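Local coordinates for protein secreted in xylem 3 (Fusarium oxysporum, PDB 5OD4) that acts as a fungal effector (Avr2) with a beta-sandwich fold, probably suppressing immunity in the host plant and also being recognised by it, at residues 95-99 / 110-114; 73-79 / 98-104. All coordinates share one frame; numbering follows the deposited sequence. Where two conformers were deposited one is given.

Interaction 1 of 2, residues 95-99 / 110-114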
# COMPACT_ATOMS: atom_id res chain seq x y z
N CYS A 95 10.14 -7.82 -1.11
CA CYS A 95 8.69 -7.92 -0.98
C CYS A 95 8.37 -7.93 0.51
O CYS A 95 8.80 -8.82 1.21
CB CYS A 95 8.17 -9.19 -1.64
SG CYS A 95 6.36 -9.33 -1.59
N PHE A 96 7.65 -6.93 0.96
CA PHE A 96 7.50 -6.65 2.37
C PHE A 96 6.18 -7.14 2.93
O PHE A 96 6.14 -7.88 3.92
CB PHE A 96 7.72 -5.14 2.58
CG PHE A 96 7.80 -4.69 4.01
CD1 PHE A 96 8.38 -5.44 5.01
CD2 PHE A 96 7.34 -3.39 4.32
CE1 PHE A 96 8.45 -4.94 6.32
CE2 PHE A 96 7.44 -2.88 5.61
CZ PHE A 96 8.00 -3.66 6.60
N HIS A 97 5.07 -6.73 2.32
CA HIS A 97 3.74 -7.17 2.75
C HIS A 97 2.82 -7.20 1.56
O HIS A 97 2.98 -6.40 0.64
CB HIS A 97 3.15 -6.22 3.80
CG HIS A 97 3.79 -6.30 5.14
ND1 HIS A 97 3.68 -7.40 5.94
CD2 HIS A 97 4.64 -5.45 5.78
CE1 HIS A 97 4.39 -7.20 7.05
NE2 HIS A 97 4.98 -6.02 6.97
N THR A 98 1.82 -8.07 1.62
CA THR A 98 0.79 -8.12 0.59
C THR A 98 -0.58 -8.29 1.23
O THR A 98 -0.70 -8.73 2.38
CB THR A 98 1.03 -9.25 -0.42
OG1 THR A 98 0.84 -10.49 0.25
CG2 THR A 98 2.44 -9.22 -1.04
N ALA A 99 -1.61 -7.96 0.45
CA ALA A 99 -2.98 -8.15 0.88
C ALA A 99 -3.85 -8.35 -0.34
O ALA A 99 -3.44 -8.15 -1.46
CB ALA A 99 -3.47 -6.97 1.70
N THR A 110 -6.05 -4.20 4.47
CA THR A 110 -5.13 -3.39 5.30
C THR A 110 -3.80 -4.09 5.43
O THR A 110 -3.73 -5.31 5.61
CB THR A 110 -5.77 -3.17 6.69
OG1 THR A 110 -7.02 -2.49 6.54
CG2 THR A 110 -4.87 -2.38 7.59
N ILE A 111 -2.75 -3.28 5.38
CA ILE A 111 -1.38 -3.68 5.66
C ILE A 111 -0.81 -2.72 6.68
O ILE A 111 -1.06 -1.52 6.58
CB ILE A 111 -0.55 -3.65 4.38
CG1 ILE A 111 -1.07 -4.63 3.36
CG2 ILE A 111 0.91 -3.83 4.66
CD1 ILE A 111 -0.42 -4.51 2.01
N SER A 112 -0.02 -3.21 7.63
CA SER A 112 0.65 -2.28 8.56
C SER A 112 1.97 -2.85 9.01
O SER A 112 2.20 -4.05 8.93
CB SER A 112 -0.23 -1.95 9.76
OG SER A 112 -0.46 -3.06 10.59
N TRP A 113 2.81 -1.95 9.50
CA TRP A 113 4.16 -2.32 9.96
C TRP A 113 4.69 -1.26 10.90
O TRP A 113 4.18 -0.15 10.96
CB TRP A 113 5.11 -2.55 8.79
CG TRP A 113 5.38 -1.37 7.91
CD1 TRP A 113 6.35 -0.43 8.05
CD2 TRP A 113 4.70 -1.04 6.70
NE1 TRP A 113 6.34 0.45 7.00
CE2 TRP A 113 5.33 0.09 6.15
CE3 TRP A 113 3.63 -1.63 5.98
CZ2 TRP A 113 4.95 0.62 4.94
CZ3 TRP A 113 3.25 -1.05 4.80
CH2 TRP A 113 3.90 0.05 4.29
N ASP A 114 5.73 -1.60 11.66
CA ASP A 114 6.37 -0.62 12.54
C ASP A 114 7.06 0.43 11.66
O ASP A 114 7.89 0.11 10.82
CB ASP A 114 7.40 -1.30 13.44
CG ASP A 114 6.78 -2.21 14.48
OD1 ASP A 114 5.60 -2.11 14.82
OD2 ASP A 114 7.56 -3.00 15.06
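F96, H97 and A99 pack against I111 and W113 in a face-to-face contact between the two sheets of a beta-sandwich. Strand 94-101 is an outermost strand of one sheet, and strand 109-114 is an outermost strand of the other. The axes of the two short segments pass 7.0 Å apart at 162°, nearly antiparallel. Across this gap the contact is made mainly by side chains.

F96 and W113 form an edge-to-face aromatic pair. The ring centroid of F96 lies 4.7 Å from that of the five-membered ring of W113, with the planes at 63°. CE2 of F96 sits over one face of the indole, 3.4 Å from W113 CG. In W113, chi1 63° places CG between the backbone N and the carbonyl carbon, and the near-perpendicular second torsion turns one indole face to F96 CE2. Elsewhere W113 meets the ring of Y121.

A classic beta bulge lets F96 and H97 both face V81, so two consecutive residues point toward the other sheet. CD2 of H97 lies over the centre of the F96 ring. H97 CB touches I111 CG2 at 3.4 Å, while S112 O lies over one face of the imidazole, 3.9 Å from H97 NE2. The other branch of I111 reaches A99, with CG1 3.7 Å from A99 CB.

The polar ends of T110 and S112 serve their own sheet, bonding D64 and R60. Between these two segments the sheets are therefore held by aromatic and aliphatic packing, and backbone hydrogen bonding stays within each sheet.

Interaction 2 of 2, residues 73-79 / 98-104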
# COMPACT_ATOMS: atom_id res chain seq x y z
N ALA A 73 -16.29 -4.86 -3.76
CA ALA A 73 -15.35 -5.08 -4.85
C ALA A 73 -15.98 -5.93 -5.94
O ALA A 73 -16.63 -6.94 -5.66
CB ALA A 73 -14.11 -5.78 -4.31
N ILE A 74 -15.76 -5.56 -7.21
CA ILE A 74 -16.34 -6.26 -8.34
C ILE A 74 -15.42 -7.29 -8.94
O ILE A 74 -15.78 -7.97 -9.91
CB ILE A 74 -16.80 -5.28 -9.45
CG1 ILE A 74 -15.63 -4.61 -10.16
CG2 ILE A 74 -17.75 -4.25 -8.88
CD1 ILE A 74 -16.07 -3.68 -11.26
N ALA A 75 -14.23 -7.43 -8.38
CA ALA A 75 -13.16 -8.31 -8.86
C ALA A 75 -12.22 -8.54 -7.70
O ALA A 75 -12.34 -7.92 -6.64
CB ALA A 75 -12.46 -7.73 -10.06
N ASN A 76 -11.25 -9.43 -7.93
CA ASN A 76 -10.16 -9.62 -6.97
C ASN A 76 -9.00 -8.72 -7.30
O ASN A 76 -8.67 -8.53 -8.46
CB ASN A 76 -9.67 -11.07 -7.03
CG ASN A 76 -10.73 -12.06 -6.61
OD1 ASN A 76 -11.27 -11.97 -5.51
ND2 ASN A 76 -11.00 -13.03 -7.48
N TYR A 77 -8.37 -8.18 -6.25
CA TYR A 77 -7.22 -7.28 -6.41
C TYR A 77 -6.09 -7.74 -5.54
O TYR A 77 -6.25 -8.18 -4.39
CB TYR A 77 -7.59 -5.83 -6.01
CG TYR A 77 -8.70 -5.23 -6.83
CD1 TYR A 77 -10.04 -5.50 -6.52
CD2 TYR A 77 -8.46 -4.41 -7.90
CE1 TYR A 77 -11.06 -4.97 -7.25
CE2 TYR A 77 -9.50 -3.84 -8.64
CZ TYR A 77 -10.79 -4.12 -8.31
OH TYR A 77 -11.86 -3.62 -8.98
N GLU A 78 -4.88 -7.61 -6.11
CA GLU A 78 -3.61 -7.85 -5.45
C GLU A 78 -3.05 -6.51 -4.98
O GLU A 78 -3.00 -5.55 -5.76
CB GLU A 78 -2.66 -8.51 -6.45
CG GLU A 78 -1.25 -8.77 -5.97
CD GLU A 78 -1.11 -9.87 -4.96
OE1 GLU A 78 -2.09 -10.48 -4.53
OE2 GLU A 78 0.06 -10.16 -4.58
N ILE A 79 -2.62 -6.44 -3.71
CA ILE A 79 -2.06 -5.25 -3.11
C ILE A 79 -0.69 -5.63 -2.57
O ILE A 79 -0.57 -6.57 -1.80
CB ILE A 79 -2.95 -4.74 -1.97
CG1 ILE A 79 -4.36 -4.43 -2.45
CG2 ILE A 79 -2.33 -3.52 -1.32
CD1 ILE A 79 -5.39 -4.45 -1.37
N THR A 98 1.82 -8.07 1.62
CA THR A 98 0.79 -8.12 0.59
C THR A 98 -0.58 -8.29 1.23
O THR A 98 -0.70 -8.73 2.38
CB THR A 98 1.03 -9.25 -0.42
OG1 THR A 98 0.84 -10.49 0.25
CG2 THR A 98 2.44 -9.22 -1.04
N ALA A 99 -1.61 -7.96 0.45
CA ALA A 99 -2.98 -8.15 0.88
C ALA A 99 -3.85 -8.35 -0.34
O ALA A 99 -3.44 -8.15 -1.46
CB ALA A 99 -3.47 -6.97 1.70
N ARG A 100 -5.06 -8.85 -0.09
CA ARG A 100 -6.07 -9.08 -1.13
C ARG A 100 -7.34 -8.32 -0.82
O ARG A 100 -7.76 -8.26 0.34
CB ARG A 100 -6.39 -10.56 -1.26
CG ARG A 100 -5.20 -11.45 -1.53
CD ARG A 100 -4.77 -11.37 -2.97
NE ARG A 100 -5.76 -11.98 -3.84
CZ ARG A 100 -5.74 -11.95 -5.16
NH1 ARG A 100 -4.77 -11.32 -5.79
NH2 ARG A 100 -6.73 -12.51 -5.82
N LEU A 101 -7.97 -7.79 -1.87
CA LEU A 101 -9.36 -7.29 -1.81
C LEU A 101 -10.13 -8.24 -2.71
O LEU A 101 -9.95 -8.23 -3.91
CB LEU A 101 -9.44 -5.79 -2.29
CG LEU A 101 -10.85 -5.17 -2.23
CD1 LEU A 101 -11.31 -4.98 -0.79
CD2 LEU A 101 -10.85 -3.87 -2.99
N SER A 102 -10.98 -9.10 -2.10
CA SER A 102 -11.65 -10.16 -2.82
C SER A 102 -13.00 -9.70 -3.39
O SER A 102 -13.65 -8.81 -2.85
CB SER A 102 -11.94 -11.30 -1.84
OG SER A 102 -12.65 -10.78 -0.73
N THR A 103 -13.44 -10.35 -4.46
CA THR A 103 -14.75 -10.03 -5.04
C THR A 103 -15.83 -10.14 -3.97
O THR A 103 -15.92 -11.13 -3.27
CB THR A 103 -15.06 -11.02 -6.15
OG1 THR A 103 -13.99 -10.98 -7.05
CG2 THR A 103 -16.35 -10.66 -6.87
N GLY A 104 -16.66 -9.10 -3.87
CA GLY A 104 -17.73 -9.07 -2.90
C GLY A 104 -17.39 -8.47 -1.56
O GLY A 104 -18.29 -8.19 -0.78
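The open end of an antiparallel beta hairpin, strands 77-85 and 94-101, brings Y77 and I79 beside L101 and A99. Y77-L101 and I79-A99 are hydrogen-bonded pairs, and E78-R100 between them is a non-hydrogen-bonded pair.

Y77, L101, I79 and A99 share one face of the sheet. The side chains of Y77 and L101 lie side by side and point the same way, with Y77 CD1 4.0 Å from L101 CD2. L101 holds CG anti to the backbone N (chi1 -179°), which extends it over the face beside Y77, where L101 CG meets A73 CB at 3.9 Å. L46 covers Y77 and L101.

E78 and R100 occupy the other face. E78 has CG anti to the backbone N and bends at chi2, bringing OE1 over to R100, while R100 bends at chi2 and chi3 and folds back across the neighbouring strand. In the conformer described here, one of two, R100 NH1 forms a salt bridge with E78 OE1 at 3.1 Å. E78 OE1 is met on its anti side; the carboxylate and guanidinium planes are 51° apart. Y77 O lies over one face of this guanidinium, and R100 NH2 has a second salt bridge to D128.

Beyond the strands, G104 N donates to A73 O at 2.8 Å. N76 OD1 accepts T103 N at 2.9 Å from above its carbonyl plane, and T103 OG1 adds a weak bond to N76 OD1 at 3.3 Å.

Interactions 1 and 2 share T98 and A99 on strand 94-101, and their centres lie 15 Å apart. Interaction 2 joins this strand to its neighbour within one sheet. Interaction 1 packs the same strand against the opposite sheet. They meet at I111 and I79, where I111 CD1 lies 4.0 Å from I79 CG2. A99 thus pairs with I79 through its backbone and packs on I111 through its CB. Interaction 1 is the more central: its centre lies about 7 Å from the centre of the chain, against about 13 Å for interaction 2. At the far end of 95-99, the C95-C5 disulfide ties the strand to the N-terminal segment.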